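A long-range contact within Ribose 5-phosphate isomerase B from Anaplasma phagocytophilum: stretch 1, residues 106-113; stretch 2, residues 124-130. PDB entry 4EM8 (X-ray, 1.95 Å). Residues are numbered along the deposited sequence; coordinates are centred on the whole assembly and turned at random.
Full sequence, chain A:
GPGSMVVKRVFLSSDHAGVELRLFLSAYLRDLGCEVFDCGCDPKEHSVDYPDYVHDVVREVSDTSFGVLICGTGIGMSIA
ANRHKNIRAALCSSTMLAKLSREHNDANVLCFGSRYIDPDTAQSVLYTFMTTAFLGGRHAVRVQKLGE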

ATOM      1  N   ASP A 106       4.679   1.725 -12.292  1.00 23.72           N
ATOM      2  CA  ASP A 106       6.042   1.218 -12.449  1.00 24.15           C
ATOM      3  C   ASP A 106       6.566   0.677 -11.134  1.00 23.08           C
ATOM      4  O   ASP A 106       7.654   1.058 -10.698  1.00 23.84           O
ATOM      5  CB  ASP A 106       6.983   2.313 -12.946  1.00 24.73           C
ATOM      6  CG  ASP A 106       8.271   1.750 -13.577  1.00 26.16           C
ATOM      7  OD1 ASP A 106       8.323   0.548 -13.921  1.00 26.16           O
ATOM      8  OD2 ASP A 106       9.238   2.520 -13.727  1.00 27.18           O
ATOM      9  N   ALA A 107       5.751  -0.131 -10.461  1.00 22.63           N
ATOM     10  CA  ALA A 107       6.062  -0.567  -9.078  1.00 22.11           C
ATOM     11  C   ALA A 107       7.386  -1.319  -9.077  1.00 22.29           C
ATOM     12  O   ALA A 107       7.634  -2.129  -9.968  1.00 23.28           O
ATOM     13  CB  ALA A 107       4.944  -1.421  -8.491  1.00 21.49           C
ATOM     14  N   ASN A 108       8.269  -0.996  -8.126  1.00 22.77           N
ATOM     15  CA  ASN A 108       9.575  -1.646  -8.056  1.00 21.95           C
ATOM     16  C   ASN A 108       9.785  -2.492  -6.779  1.00 21.08           C
ATOM     17  O   ASN A 108      10.808  -3.169  -6.656  1.00 21.53           O
ATOM     18  CB  ASN A 108      10.708  -0.633  -8.303  1.00 23.00           C
ATOM     19  CG  ASN A 108      10.687   0.533  -7.350  1.00 23.63           C
ATOM     20  OD1 ASN A 108      10.006   0.512  -6.305  1.00 23.48           O
ATOM     21  ND2 ASN A 108      11.475   1.580  -7.683  1.00 24.71           N
ATOM     22  N   VAL A 109       8.811  -2.471  -5.866  1.00 20.27           N
ATOM     23  CA  VAL A 109       8.787  -3.318  -4.646  1.00 19.73           C
ATOM     24  C   VAL A 109       7.420  -4.005  -4.473  1.00 19.67           C
ATOM     25  O   VAL A 109       6.347  -3.353  -4.390  1.00 19.95           O
ATOM     26  CB  VAL A 109       9.126  -2.499  -3.388  1.00 19.46           C
ATOM     27  CG1 VAL A 109       8.916  -3.287  -2.077  1.00 18.49           C
ATOM     28  CG2 VAL A 109      10.553  -1.950  -3.510  1.00 19.95           C
ATOM     29  N   LEU A 110       7.467  -5.330  -4.419  1.00 19.75           N
ATOM     30  CA  LEU A 110       6.290  -6.160  -4.205  1.00 19.54           C
ATOM     31  C   LEU A 110       6.204  -6.569  -2.727  1.00 19.53           C
ATOM     32  O   LEU A 110       7.158  -7.133  -2.181  1.00 20.21           O
ATOM     33  CB  LEU A 110       6.335  -7.380  -5.127  1.00 19.80           C
ATOM     34  CG  LEU A 110       5.271  -8.517  -5.034  1.00 19.91           C
ATOM     35  CD1 LEU A 110       3.844  -7.981  -5.091  1.00 20.24           C
ATOM     36  CD2 LEU A 110       5.496  -9.580  -6.118  1.00 19.85           C
ATOM     37  N   CYS A 111       5.083  -6.264  -2.073  1.00 19.16           N
ATOM     38  CA  CYS A 111       4.857  -6.697  -0.694  1.00 19.42           C
ATOM     39  C   CYS A 111       3.842  -7.843  -0.597  1.00 19.53           C
ATOM     40  O   CYS A 111       2.841  -7.798  -1.268  1.00 19.92           O
ATOM     41  CB  CYS A 111       4.357  -5.510   0.128  1.00 19.00           C
ATOM     42  SG  CYS A 111       5.528  -4.123   0.117  1.00 19.93           S
ATOM     43  N   PHE A 112       4.095  -8.831   0.254  1.00 19.85           N
ATOM     44  CA  PHE A 112       3.164  -9.927   0.522  1.00 20.59           C
ATOM     45  C   PHE A 112       2.831 -10.016   2.009  1.00 20.83           C
ATOM     46  O   PHE A 112       3.640  -9.640   2.841  1.00 21.13           O
ATOM     47  CB  PHE A 112       3.791 -11.280   0.176  1.00 20.99           C
ATOM     48  CG  PHE A 112       3.953 -11.514  -1.271  1.00 21.34           C
ATOM     49  CD1 PHE A 112       2.850 -11.774  -2.046  1.00 21.88           C
ATOM     50  CD2 PHE A 112       5.222 -11.564  -1.851  1.00 21.83           C
ATOM     51  CE1 PHE A 112       2.982 -12.001  -3.392  1.00 22.29           C
ATOM     52  CE2 PHE A 112       5.364 -11.810  -3.193  1.00 21.50           C
ATOM     53  CZ  PHE A 112       4.238 -12.048  -3.960  1.00 22.37           C
ATOM     54  N   GLY A 113       1.663 -10.587   2.290  1.00 21.50           N
ATOM     55  CA  GLY A 113       1.171 -10.912   3.631  1.00 22.12           C
ATOM     56  C   GLY A 113       1.217 -12.411   3.735  1.00 23.13           C
ATOM     57  O   GLY A 113       0.287 -13.112   3.277  1.00 24.34           O
ATOM     58  N   SER A 124       2.828 -17.023  -8.478  1.00 28.77           N
ATOM     59  CA  SER A 124       2.167 -16.436  -9.667  1.00 29.13           C
ATOM     60  C   SER A 124       2.193 -14.914  -9.624  1.00 26.59           C
ATOM     61  O   SER A 124       2.482 -14.274 -10.647  1.00 26.13           O
ATOM     62  CB  SER A 124       0.734 -16.925  -9.845  1.00 31.37           C
ATOM     63  OG  SER A 124       0.710 -18.335  -9.789  1.00 35.69           O
ATOM     64  N   VAL A 125       1.951 -14.342  -8.433  1.00 24.51           N
ATOM     65  CA  VAL A 125       1.921 -12.884  -8.283  1.00 22.43           C
ATOM     66  C   VAL A 125       3.273 -12.248  -8.574  1.00 21.82           C
ATOM     67  O   VAL A 125       3.366 -11.272  -9.337  1.00 20.86           O
ATOM     68  CB  VAL A 125       1.418 -12.431  -6.905  1.00 21.72           C
ATOM     69  CG1 VAL A 125       1.493 -10.902  -6.778  1.00 20.25           C
ATOM     70  CG2 VAL A 125      -0.005 -12.887  -6.722  1.00 21.84           C
ATOM     71  N   LEU A 126       4.308 -12.841  -7.980  1.00 21.33           N
ATOM     72  CA  LEU A 126       5.676 -12.495  -8.237  1.00 21.89           C
ATOM     73  C   LEU A 126       6.046 -12.671  -9.713  1.00 22.62           C
ATOM     74  O   LEU A 126       6.696 -11.811 -10.248  1.00 22.49           O
ATOM     75  CB  LEU A 126       6.605 -13.339  -7.367  1.00 22.03           C
ATOM     76  CG  LEU A 126       8.114 -13.080  -7.556  1.00 22.48           C
ATOM     77  CD1 LEU A 126       8.498 -11.629  -7.283  1.00 21.79           C
ATOM     78  CD2 LEU A 126       8.879 -14.039  -6.641  1.00 23.12           C
ATOM     79  N   TYR A 127       5.585 -13.737 -10.376  1.00 23.43           N
ATOM     80  CA  TYR A 127       5.937 -13.937 -11.783  1.00 25.23           C
ATOM     81  C   TYR A 127       5.364 -12.787 -12.634  1.00 25.38           C
ATOM     82  O   TYR A 127       6.072 -12.172 -13.438  1.00 24.92           O
ATOM     83  CB  TYR A 127       5.443 -15.294 -12.316  1.00 27.32           C
ATOM     84  CG  TYR A 127       5.823 -15.476 -13.774  1.00 29.13           C
ATOM     85  CD1 TYR A 127       7.145 -15.711 -14.119  1.00 30.39           C
ATOM     86  CD2 TYR A 127       4.877 -15.363 -14.803  1.00 30.07           C
ATOM     87  CE1 TYR A 127       7.533 -15.862 -15.442  1.00 32.51           C
ATOM     88  CE2 TYR A 127       5.256 -15.507 -16.144  1.00 31.96           C
ATOM     89  CZ  TYR A 127       6.587 -15.751 -16.451  1.00 32.85           C
ATOM     90  OH  TYR A 127       7.025 -15.920 -17.734  1.00 36.66           O
ATOM     91  N   THR A 128       4.083 -12.495 -12.404  1.00 25.62           N
ATOM     92  CA  THR A 128       3.364 -11.393 -13.068  1.00 25.31           C
ATOM     93  C   THR A 128       4.086 -10.065 -12.832  1.00 24.32           C
ATOM     94  O   THR A 128       4.416  -9.355 -13.796  1.00 24.44           O
ATOM     95  CB  THR A 128       1.919 -11.332 -12.574  1.00 25.53           C
ATOM     96  OG1 THR A 128       1.266 -12.561 -12.915  1.00 26.88           O
ATOM     97  CG2 THR A 128       1.121 -10.169 -13.202  1.00 25.22           C
ATOM     98  N   PHE A 129       4.403  -9.785 -11.575  1.00 22.88           N
ATOM     99  CA  PHE A 129       5.116  -8.574 -11.205  1.00 22.68           C
ATOM    100  C   PHE A 129       6.414  -8.412 -11.991  1.00 23.82           C
ATOM    101  O   PHE A 129       6.685  -7.342 -12.523  1.00 24.78           O
ATOM    102  CB  PHE A 129       5.430  -8.572  -9.701  1.00 21.73           C
ATOM    103  CG  PHE A 129       5.828  -7.220  -9.161  1.00 20.43           C
ATOM    104  CD1 PHE A 129       4.869  -6.303  -8.769  1.00 20.06           C
ATOM    105  CD2 PHE A 129       7.167  -6.864  -9.042  1.00 21.65           C
ATOM    106  CE1 PHE A 129       5.206  -5.068  -8.243  1.00 20.33           C
ATOM    107  CE2 PHE A 129       7.513  -5.621  -8.500  1.00 21.27           C
ATOM    108  CZ  PHE A 129       6.534  -4.720  -8.117  1.00 20.35           C
ATOM    109  N   MET A 130       7.191  -9.494 -12.077  1.00 25.28           N
ATOM    110  CA  MET A 130       8.488  -9.492 -12.745  1.00 26.53           C
ATOM    111  C   MET A 130       8.427  -9.407 -14.278  1.00 27.32           C
ATOM    112  O   MET A 130       9.405  -8.989 -14.882  1.00 28.13           O
ATOM    113  CB  MET A 130       9.295 -10.752 -12.367  1.00 28.30           C
ATOM    114  CG  MET A 130       9.623 -10.909 -10.878  1.00 28.40           C
ATOM    115  SD  MET A 130      10.766  -9.667 -10.236  1.00 31.33           S
ATOM    116  CE  MET A 130      12.245 -10.085 -11.163  1.00 32.30           C
TER

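The contact joins a β-strand, residues 109–113, to one stretch of an α-helix, residues 124–130, which extends beyond the stretch at both ends. The two elements run nearly antiparallel, with 167° between their N-to-C directions, and their axes come within 10.0 Å, a spacing that leaves room for a layer of side chains between the backbones. The backbones are nearest at Leu110 and Phe129, whose CA atoms lie 7.5 Å apart. No hydrogen bond crosses the interface; helical backbone bonds run within the stretch, as from Phe129 N to Val125 O (2.9 Å), and the helix presents apolar side chains to the strand.

Ser124 opens the helical stretch with its CA-to-CB bond directed away from the strand, and it makes no contact there. Val125 points toward the strand and meets two of its residues: Val125 CG1 lies 3.9 Å from Phe112 CE1 and 4.1 Å from Leu110 CD1. Because side chains alternate along a strand, Leu110 and Phe112 both face the helix, while the intervening Cys111 is out of reach.

Leu126 projects sideways yet packs against the same pair. Its CD1 lies 3.8 Å from Leu110 CD2, and the same Leu110 methyl sits 3.6 Å from Leu126 CA, close against the helix backbone. Next to it, the edge of the Phe112 ring approaches Leu126 N, with CZ 4.1 Å from that atom; this is a van der Waals approach.

Tyr127 points away and Thr128 sideways, and neither touches stretch 1. One helical turn beyond Val125, Phe129 again points toward the strand and has the largest area covered by the other stretch. Its ring lies beneath the Leu110 side chain: Leu110 CB stands 3.8 Å from the ring centroid and only 2° off the ring normal, an almost ideally centred CH-π contact, largely dispersive for an aliphatic group such as this. Leu110 CD2 also reaches back to Phe129 CB, at 3.7 Å, so that the leucine covers both the ring and the base of the phenylalanine side chain. The far end of the ring extends to the loop preceding the strand, where Phe129 CE1 packs 3.7 Å from Ala107 CB and Phe129 CZ comes within 3.4 Å of Ala107 O. Met130, directed sideways, makes no contact with stretch 1. Leu110 and Phe129 together thus form the centre of the contact, Leu110 touching Val125, Leu126 and Phe129 in turn.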